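Local structure of type VI secretion system component (Escherichia coli O6, 2P5Z) at residues 124-129 with 422-427; 133-138 with 173-178. The protein is a component of the type VI secretion system that resembles the phage T4 tail proteins gp27 and gp5 and probably forms part of a phage-tail-like injection device. All blocks are in the same frame, centred on the assembly; numbering follows the deposited sequence.

Overall arrangement
Contact 1 and contact 2 lie side by side, their centres about 13 Å apart. Along the chain the order is 124-129, 133-138, 173-178 and 422-427, so both segments of contact 2 fall between those of contact 1. Strand 124-127 runs into helix 131-140, and Y126 packs on I134 and I138 of that helix, which brings the two contacts together. Contact 2 pairs helices 131-140 and 171-182, buried about 10 Å from the centre of the chain. Contact 1 lies farther out, about 23 Å from it, where strand 124-127 meets strand 426-429 and the loop leading into it. Together they lead from a buried helix pair in the phage-hub-like region to the OB-like region.

Contact 1: residues 124-129 with 422-427; sequences AIYQNQ and PGYESL
The ring of Y424 overlaps that of Y126 through its CE2 atom, which meets both CD2 and CE2 of Y126 and lies 3.6 Å from Y126 CD2. The two rings cross obliquely: their centroids lie 5.0 Å apart and their planes meet at 50°, which is neither a stack nor a T-shape. The first torsion of Y424 (chi1 -73°) sets CG beside its backbone N and anti to the carbonyl carbon. From there the ring turns its CD2 edge to the carbonyl I125 O, which lies in the ring plane 3.1 Å from Y424 CD2. At the root of the same side chain, Y424 CB rests on A124 CB at 3.9 Å, where a small alanine lets the backbones come close.

One backbone bond ties the segments: I125 N donates to Y424 O over 2.9 Å, using a lone pair in the carbonyl plane. Beyond it, I125 packs against the second segment with both of its branches. CG2 of I125 lies 3.9 Å from L427 CD2, while CD1 reaches the same leucine at CG; the two side chains cross at about a right angle. A branched isoleucine suits this place because it can cover S426 O and the leucine together. M165 and L413 add further apolar cover to I125. Tyrosine suits position 126 in another way, for its ring serves the packing while its OH forms a hydrogen bond with K421 NZ.

Strand 124-127 belongs to a two-stranded antiparallel sheet with 161-166, whereas strand 426-429 is, within this chain, an outermost strand of a five-stranded antiparallel sheet. The contact thus joins a phage-hub-like region to a sheet consistent with the OB fold, recalling the gp27 and gp5 parts of the T4 tail.

Contact 2: residues 133-138 with 173-178; sequences QIVEKI and TFVSRL
The backbone bonds I138 N to I134 O, at 2.9 Å, and L178 N to F174 O keep the helical turn in each segment, and the apolar residues spaced one turn apart form a row that each helix offers to the other. The axes of 133-138 and 173-178 run nearly antiparallel (159°), 10.2 Å apart at closest approach.

V175 sits at the middle and divides its two methyls between neighbours. CG1, anti to the backbone N (chi1 161°), meets V135 CG1 at 3.9 Å, while CG2 meets I138 CG2 at 3.8 Å. Valine suits the spot: it is short, and its branch at CB supplies a methyl for each partner. V135 and V175 cross at about a right angle, whereas I138 and V175 slide past each other in opposite directions.

Beside this group lies the broad F174 ring. I138 CD1 comes to its edge, near the ring plane, 4.0 Å from CD2. I134 CG2 approaches CE2 of the same ring obliquely at 3.9 Å and also touches L178 CD1, forming a bridge between residues one turn apart. From its own helix, L178 CG covers one face of the ring, displaced toward the rim, and R177 NH2 lies at the edge in plane. The cover continues with V164 and Q166 of strand 161-166, on which F174 packs.

The charged side chains face other partners: R177 NE forms a salt bridge with E169, K137 NZ with E141, and E136 with R140. With aliphatic carbons and a phenyl ring meeting between the segments, the pairing rests on shape and the burial of apolar surface, and polar bonding is left to each helix and its surroundings.

Contact 1: residues 124-129 with 422-427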
ATOM      1  N   ALA A 124     -14.622  -7.744 -19.929  1.00 48.10           N
ATOM      2  CA  ALA A 124     -15.055  -7.582 -21.314  1.00 49.17           C
ATOM      3  C   ALA A 124     -13.901  -7.515 -22.294  1.00 48.08           C
ATOM      4  O   ALA A 124     -12.825  -7.033 -21.955  1.00 51.33           O
ATOM      5  CB  ALA A 124     -15.919  -6.339 -21.453  1.00 50.22           C
ATOM      6  N   ILE A 125     -14.132  -7.984 -23.519  1.00 47.72           N
ATOM      7  CA  ILE A 125     -13.139  -7.850 -24.594  1.00 47.99           C
ATOM      8  C   ILE A 125     -13.754  -7.009 -25.705  1.00 50.07           C
ATOM      9  O   ILE A 125     -14.805  -7.345 -26.245  1.00 55.47           O
ATOM     10  CB  ILE A 125     -12.673  -9.233 -25.134  1.00 45.67           C
ATOM     11  CG1 ILE A 125     -11.994 -10.028 -24.030  1.00 48.71           C
ATOM     12  CG2 ILE A 125     -11.704  -9.086 -26.300  1.00 41.10           C
ATOM     13  CD1 ILE A 125     -12.251 -11.503 -24.126  1.00 55.96           C
ATOM     14  N   TYR A 126     -13.106  -5.903 -26.026  1.00 49.21           N
ATOM     15  CA  TYR A 126     -13.658  -4.932 -26.949  1.00 50.47           C
ATOM     16  C   TYR A 126     -12.920  -5.165 -28.222  1.00 51.08           C
ATOM     17  O   TYR A 126     -11.715  -5.382 -28.204  1.00 52.71           O
ATOM     18  CB  TYR A 126     -13.463  -3.486 -26.439  1.00 53.44           C
ATOM     19  CG  TYR A 126     -14.285  -3.183 -25.193  1.00 53.17           C
ATOM     20  CD1 TYR A 126     -13.771  -3.420 -23.912  1.00 51.17           C
ATOM     21  CD2 TYR A 126     -15.583  -2.693 -25.296  1.00 51.90           C
ATOM     22  CE1 TYR A 126     -14.525  -3.176 -22.783  1.00 51.47           C
ATOM     23  CE2 TYR A 126     -16.348  -2.440 -24.165  1.00 51.35           C
ATOM     24  CZ  TYR A 126     -15.810  -2.682 -22.918  1.00 53.08           C
ATOM     25  OH  TYR A 126     -16.568  -2.441 -21.799  1.00 56.25           O
ATOM     26  N   GLN A 127     -13.656  -5.126 -29.326  1.00 57.36           N
ATOM     27  CA  GLN A 127     -13.206  -5.679 -30.594  1.00 57.90           C
ATOM     28  C   GLN A 127     -13.178  -4.573 -31.649  1.00 52.93           C
ATOM     29  O   GLN A 127     -14.211  -3.977 -31.917  1.00 55.06           O
ATOM     30  CB  GLN A 127     -14.177  -6.816 -30.973  1.00 63.12           C
ATOM     31  CG  GLN A 127     -13.695  -7.791 -32.032  1.00 70.63           C
ATOM     32  CD  GLN A 127     -12.606  -8.726 -31.531  1.00 76.32           C
ATOM     33  OE1 GLN A 127     -12.667  -9.235 -30.400  1.00 75.51           O
ATOM     34  NE2 GLN A 127     -11.603  -8.969 -32.380  1.00 78.25           N
ATOM     35  N   ASN A 128     -12.008  -4.287 -32.217  1.00 50.41           N
ATOM     36  CA  ASN A 128     -11.848  -3.284 -33.310  1.00 57.88           C
ATOM     37  C   ASN A 128     -12.301  -1.870 -32.975  1.00 59.22           C
ATOM     38  O   ASN A 128     -13.077  -1.259 -33.711  1.00 61.34           O
ATOM     39  CB  ASN A 128     -12.492  -3.731 -34.644  1.00 60.33           C
ATOM     40  CG  ASN A 128     -12.089  -5.127 -35.045  1.00 62.29           C
ATOM     41  OD1 ASN A 128     -12.941  -6.022 -35.135  1.00 62.41           O
ATOM     42  ND2 ASN A 128     -10.782  -5.341 -35.249  1.00 59.79           N
ATOM     43  N   GLN A 129     -11.848  -1.354 -31.840  1.00 60.89           N
ATOM     44  CA  GLN A 129     -12.198   0.004 -31.474  1.00 52.79           C
ATOM     45  C   GLN A 129     -10.968   0.832 -31.232  1.00 50.04           C
ATOM     46  O   GLN A 129      -9.876   0.301 -31.039  1.00 51.68           O
ATOM     47  CB  GLN A 129     -13.081   0.020 -30.245  1.00 53.46           C
ATOM     48  CG  GLN A 129     -14.088  -1.100 -30.141  1.00 56.59           C
ATOM     49  CD  GLN A 129     -15.380  -0.784 -30.850  1.00 60.83           C
ATOM     50  OE1 GLN A 129     -16.374  -0.461 -30.215  1.00 59.92           O
ATOM     51  NE2 GLN A 129     -15.372  -0.864 -32.176  1.00 61.68           N
ATOM     52  N   PRO A 422     -22.279  -9.141 -22.141  1.00 82.35           N
ATOM     53  CA  PRO A 422     -22.920  -9.822 -23.270  1.00 80.59           C
ATOM     54  C   PRO A 422     -22.276  -9.522 -24.619  1.00 77.13           C
ATOM     55  O   PRO A 422     -22.156  -8.357 -25.011  1.00 74.68           O
ATOM     56  CB  PRO A 422     -24.346  -9.264 -23.252  1.00 84.56           C
ATOM     57  CG  PRO A 422     -24.584  -8.884 -21.835  1.00 86.25           C
ATOM     58  CD  PRO A 422     -23.261  -8.398 -21.324  1.00 84.60           C
ATOM     59  N   GLY A 423     -21.839 -10.577 -25.304  1.00 74.14           N
ATOM     60  CA  GLY A 423     -21.208 -10.453 -26.621  1.00 71.69           C
ATOM     61  C   GLY A 423     -19.791  -9.918 -26.567  1.00 69.42           C
ATOM     62  O   GLY A 423     -19.211  -9.547 -27.593  1.00 66.83           O
ATOM     63  N   TYR A 424     -19.233  -9.872 -25.362  1.00 65.57           N
ATOM     64  CA  TYR A 424     -17.894  -9.368 -25.170  1.00 63.23           C
ATOM     65  C   TYR A 424     -17.023 -10.446 -24.545  1.00 59.57           C
ATOM     66  O   TYR A 424     -15.998 -10.146 -23.932  1.00 59.17           O
ATOM     67  CB  TYR A 424     -17.917  -8.138 -24.274  1.00 61.29           C
ATOM     68  CG  TYR A 424     -18.451  -6.881 -24.906  1.00 58.04           C
ATOM     69  CD1 TYR A 424     -19.713  -6.411 -24.595  1.00 59.43           C
ATOM     70  CD2 TYR A 424     -17.677  -6.140 -25.776  1.00 56.10           C
ATOM     71  CE1 TYR A 424     -20.199  -5.248 -25.146  1.00 59.57           C
ATOM     72  CE2 TYR A 424     -18.148  -4.973 -26.343  1.00 57.08           C
ATOM     73  CZ  TYR A 424     -19.410  -4.522 -26.023  1.00 59.78           C
ATOM     74  OH  TYR A 424     -19.887  -3.342 -26.584  1.00 59.94           O
ATOM     75  N   GLU A 425     -17.437 -11.696 -24.727  1.00 57.39           N
ATOM     76  CA  GLU A 425     -16.793 -12.847 -24.104  1.00 57.24           C
ATOM     77  C   GLU A 425     -15.828 -13.544 -25.045  1.00 56.27           C
ATOM     78  O   GLU A 425     -15.225 -14.546 -24.680  1.00 53.51           O
ATOM     79  CB  GLU A 425     -17.831 -13.883 -23.648  1.00 59.74           C
ATOM     80  CG  GLU A 425     -19.179 -13.325 -23.197  1.00 69.72           C
ATOM     81  CD  GLU A 425     -20.209 -13.219 -24.325  1.00 73.69           C
ATOM     82  OE1 GLU A 425     -19.913 -13.688 -25.449  1.00 75.62           O
ATOM     83  OE2 GLU A 425     -21.305 -12.656 -24.081  1.00 72.78           O
ATOM     84  N   SER A 426     -15.691 -13.054 -26.270  1.00 55.58           N
ATOM     85  CA  SER A 426     -14.961 -13.855 -27.236  1.00 54.56           C
ATOM     86  C   SER A 426     -13.609 -13.262 -27.630  1.00 58.30           C
ATOM     87  O   SER A 426     -13.441 -12.046 -27.717  1.00 61.16           O
ATOM     88  CB  SER A 426     -15.860 -14.240 -28.423  1.00 53.08           C
ATOM     89  OG  SER A 426     -15.651 -13.418 -29.552  1.00 54.44           O
ATOM     90  N   LEU A 427     -12.642 -14.137 -27.869  1.00 60.05           N
ATOM     91  CA  LEU A 427     -11.249 -13.745 -27.907  1.00 61.13           C
ATOM     92  C   LEU A 427     -10.521 -14.469 -29.031  1.00 65.78           C
ATOM     93  O   LEU A 427     -10.627 -15.691 -29.150  1.00 67.56           O
ATOM     94  CB  LEU A 427     -10.632 -14.118 -26.560  1.00 59.17           C
ATOM     95  CG  LEU A 427      -9.402 -13.449 -25.953  1.00 58.32           C
ATOM     96  CD1 LEU A 427      -8.219 -14.310 -26.179  1.00 57.91           C
ATOM     97  CD2 LEU A 427      -9.161 -12.035 -26.460  1.00 60.26           C
TER

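Contact 2: residues 133-138 with 173-178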
ATOM      1  N   GLN A 133     -13.584   5.282 -28.699  1.00 52.56           N
ATOM      2  CA  GLN A 133     -14.808   4.530 -28.962  1.00 53.06           C
ATOM      3  C   GLN A 133     -15.147   3.589 -27.801  1.00 51.40           C
ATOM      4  O   GLN A 133     -16.314   3.525 -27.368  1.00 50.72           O
ATOM      5  CB  GLN A 133     -14.707   3.772 -30.282  1.00 58.05           C
ATOM      6  CG  GLN A 133     -14.876   4.653 -31.503  1.00 60.32           C
ATOM      7  CD  GLN A 133     -14.534   3.931 -32.797  1.00 63.27           C
ATOM      8  OE1 GLN A 133     -13.542   3.193 -32.884  1.00 63.24           O
ATOM      9  NE2 GLN A 133     -15.357   4.144 -33.814  1.00 60.84           N
ATOM     10  N   ILE A 134     -14.129   2.892 -27.283  1.00 46.18           N
ATOM     11  CA  ILE A 134     -14.304   2.082 -26.068  1.00 43.87           C
ATOM     12  C   ILE A 134     -14.831   2.934 -24.909  1.00 44.83           C
ATOM     13  O   ILE A 134     -15.820   2.555 -24.252  1.00 41.22           O
ATOM     14  CB  ILE A 134     -13.003   1.333 -25.663  1.00 44.45           C
ATOM     15  CG1 ILE A 134     -12.566   0.389 -26.786  1.00 42.50           C
ATOM     16  CG2 ILE A 134     -13.218   0.498 -24.400  1.00 43.10           C
ATOM     17  CD1 ILE A 134     -11.181  -0.228 -26.627  1.00 42.28           C
ATOM     18  N   VAL A 135     -14.203   4.100 -24.696  1.00 42.42           N
ATOM     19  CA  VAL A 135     -14.606   4.991 -23.607  1.00 39.92           C
ATOM     20  C   VAL A 135     -16.056   5.466 -23.802  1.00 39.83           C
ATOM     21  O   VAL A 135     -16.908   5.314 -22.904  1.00 40.43           O
ATOM     22  CB  VAL A 135     -13.603   6.159 -23.409  1.00 42.04           C
ATOM     23  CG1 VAL A 135     -14.161   7.185 -22.441  1.00 42.68           C
ATOM     24  CG2 VAL A 135     -12.280   5.626 -22.883  1.00 38.89           C
ATOM     25  N   GLU A 136     -16.359   5.960 -24.997  1.00 39.39           N
ATOM     26  CA  GLU A 136     -17.741   6.290 -25.330  1.00 42.95           C
ATOM     27  C   GLU A 136     -18.747   5.129 -25.137  1.00 43.93           C
ATOM     28  O   GLU A 136     -19.858   5.340 -24.625  1.00 45.86           O
ATOM     29  CB  GLU A 136     -17.843   6.872 -26.733  1.00 43.53           C
ATOM     30  CG  GLU A 136     -19.240   7.344 -27.011  1.00 51.23           C
ATOM     31  CD  GLU A 136     -19.347   8.272 -28.182  1.00 56.16           C
ATOM     32  OE1 GLU A 136     -18.295   8.783 -28.631  1.00 58.73           O
ATOM     33  OE2 GLU A 136     -20.500   8.499 -28.630  1.00 55.71           O
ATOM     34  N   LYS A 137     -18.346   3.912 -25.505  1.00 44.26           N
ATOM     35  CA  LYS A 137     -19.184   2.735 -25.258  1.00 47.82           C
ATOM     36  C   LYS A 137     -19.468   2.551 -23.793  1.00 46.64           C
ATOM     37  O   LYS A 137     -20.624   2.413 -23.421  1.00 50.03           O
ATOM     38  CB  LYS A 137     -18.564   1.448 -25.806  1.00 54.28           C
ATOM     39  CG  LYS A 137     -18.776   1.210 -27.276  1.00 60.02           C
ATOM     40  CD  LYS A 137     -18.320  -0.199 -27.640  1.00 66.61           C
ATOM     41  CE  LYS A 137     -19.256  -0.858 -28.655  1.00 68.24           C
ATOM     42  NZ  LYS A 137     -20.332  -1.633 -27.939  1.00 69.08           N
ATOM     43  N   ILE A 138     -18.424   2.565 -22.961  1.00 48.00           N
ATOM     44  CA  ILE A 138     -18.587   2.409 -21.503  1.00 46.80           C
ATOM     45  C   ILE A 138     -19.535   3.469 -20.911  1.00 44.04           C
ATOM     46  O   ILE A 138     -20.429   3.144 -20.110  1.00 39.04           O
ATOM     47  CB  ILE A 138     -17.229   2.486 -20.803  1.00 51.15           C
ATOM     48  CG1 ILE A 138     -16.365   1.284 -21.179  1.00 52.08           C
ATOM     49  CG2 ILE A 138     -17.395   2.530 -19.281  1.00 50.09           C
ATOM     50  CD1 ILE A 138     -16.255   0.287 -20.067  1.00 53.38           C
ATOM     51  N   THR A 173     -11.550   2.777 -13.381  1.00 33.32           N
ATOM     52  CA  THR A 173     -10.144   2.442 -13.460  1.00 34.38           C
ATOM     53  C   THR A 173      -9.770   2.088 -14.896  1.00 38.51           C
ATOM     54  O   THR A 173      -8.772   2.616 -15.428  1.00 35.03           O
ATOM     55  CB  THR A 173      -9.808   1.288 -12.533  1.00 38.49           C
ATOM     56  OG1 THR A 173     -10.242   1.614 -11.213  1.00 38.65           O
ATOM     57  CG2 THR A 173      -8.298   0.998 -12.526  1.00 33.19           C
ATOM     58  N   PHE A 174     -10.613   1.260 -15.529  1.00 36.57           N
ATOM     59  CA  PHE A 174     -10.380   0.804 -16.903  1.00 38.13           C
ATOM     60  C   PHE A 174     -10.281   1.960 -17.887  1.00 40.18           C
ATOM     61  O   PHE A 174      -9.293   2.071 -18.646  1.00 37.07           O
ATOM     62  CB  PHE A 174     -11.496  -0.152 -17.343  1.00 44.49           C
ATOM     63  CG  PHE A 174     -11.329  -0.679 -18.744  1.00 45.08           C
ATOM     64  CD1 PHE A 174     -10.151  -1.328 -19.128  1.00 44.46           C
ATOM     65  CD2 PHE A 174     -12.344  -0.529 -19.676  1.00 43.79           C
ATOM     66  CE1 PHE A 174      -9.986  -1.793 -20.410  1.00 43.68           C
ATOM     67  CE2 PHE A 174     -12.191  -1.012 -20.967  1.00 44.77           C
ATOM     68  CZ  PHE A 174     -11.015  -1.641 -21.335  1.00 44.90           C
ATOM     69  N   VAL A 175     -11.295   2.822 -17.845  1.00 37.55           N
ATOM     70  CA  VAL A 175     -11.362   3.988 -18.715  1.00 42.49           C
ATOM     71  C   VAL A 175     -10.174   4.923 -18.504  1.00 44.18           C
ATOM     72  O   VAL A 175      -9.528   5.341 -19.476  1.00 45.97           O
ATOM     73  CB  VAL A 175     -12.708   4.727 -18.540  1.00 47.22           C
ATOM     74  CG1 VAL A 175     -12.631   6.146 -19.060  1.00 51.00           C
ATOM     75  CG2 VAL A 175     -13.835   3.953 -19.260  1.00 47.01           C
ATOM     76  N   SER A 176      -9.848   5.189 -17.236  1.00 44.90           N
ATOM     77  CA  SER A 176      -8.785   6.126 -16.892  1.00 41.22           C
ATOM     78  C   SER A 176      -7.437   5.582 -17.326  1.00 42.67           C
ATOM     79  O   SER A 176      -6.619   6.333 -17.869  1.00 42.86           O
ATOM     80  CB  SER A 176      -8.785   6.431 -15.396  1.00 41.66           C
ATOM     81  OG  SER A 176     -10.073   6.837 -14.954  1.00 40.63           O
ATOM     82  N   ARG A 177      -7.228   4.275 -17.127  1.00 42.42           N
ATOM     83  CA  ARG A 177      -6.021   3.601 -17.611  1.00 42.75           C
ATOM     84  C   ARG A 177      -5.846   3.736 -19.127  1.00 46.00           C
ATOM     85  O   ARG A 177      -4.763   4.118 -19.595  1.00 47.08           O
ATOM     86  CB  ARG A 177      -6.017   2.131 -17.218  1.00 45.40           C
ATOM     87  CG  ARG A 177      -4.783   1.403 -17.711  1.00 49.34           C
ATOM     88  CD  ARG A 177      -4.591   0.012 -17.092  1.00 48.61           C
ATOM     89  NE  ARG A 177      -5.653  -0.947 -17.410  1.00 48.60           N
ATOM     90  CZ  ARG A 177      -5.814  -1.559 -18.592  1.00 48.42           C
ATOM     91  NH1 ARG A 177      -4.994  -1.312 -19.616  1.00 41.91           N
ATOM     92  NH2 ARG A 177      -6.813  -2.421 -18.748  1.00 43.46           N
ATOM     93  N   LEU A 178      -6.917   3.476 -19.884  1.00 43.47           N
ATOM     94  CA  LEU A 178      -6.844   3.566 -21.344  1.00 44.88           C
ATOM     95  C   LEU A 178      -6.527   4.968 -21.813  1.00 46.09           C
ATOM     96  O   LEU A 178      -5.665   5.146 -22.683  1.00 48.50           O
ATOM     97  CB  LEU A 178      -8.141   3.100 -22.027  1.00 47.32           C
ATOM     98  CG  LEU A 178      -8.688   1.663 -21.996  1.00 46.35           C
ATOM     99  CD1 LEU A 178      -9.758   1.542 -23.036  1.00 46.73           C
ATOM    100  CD2 LEU A 178      -7.632   0.597 -22.205  1.00 45.37           C
TER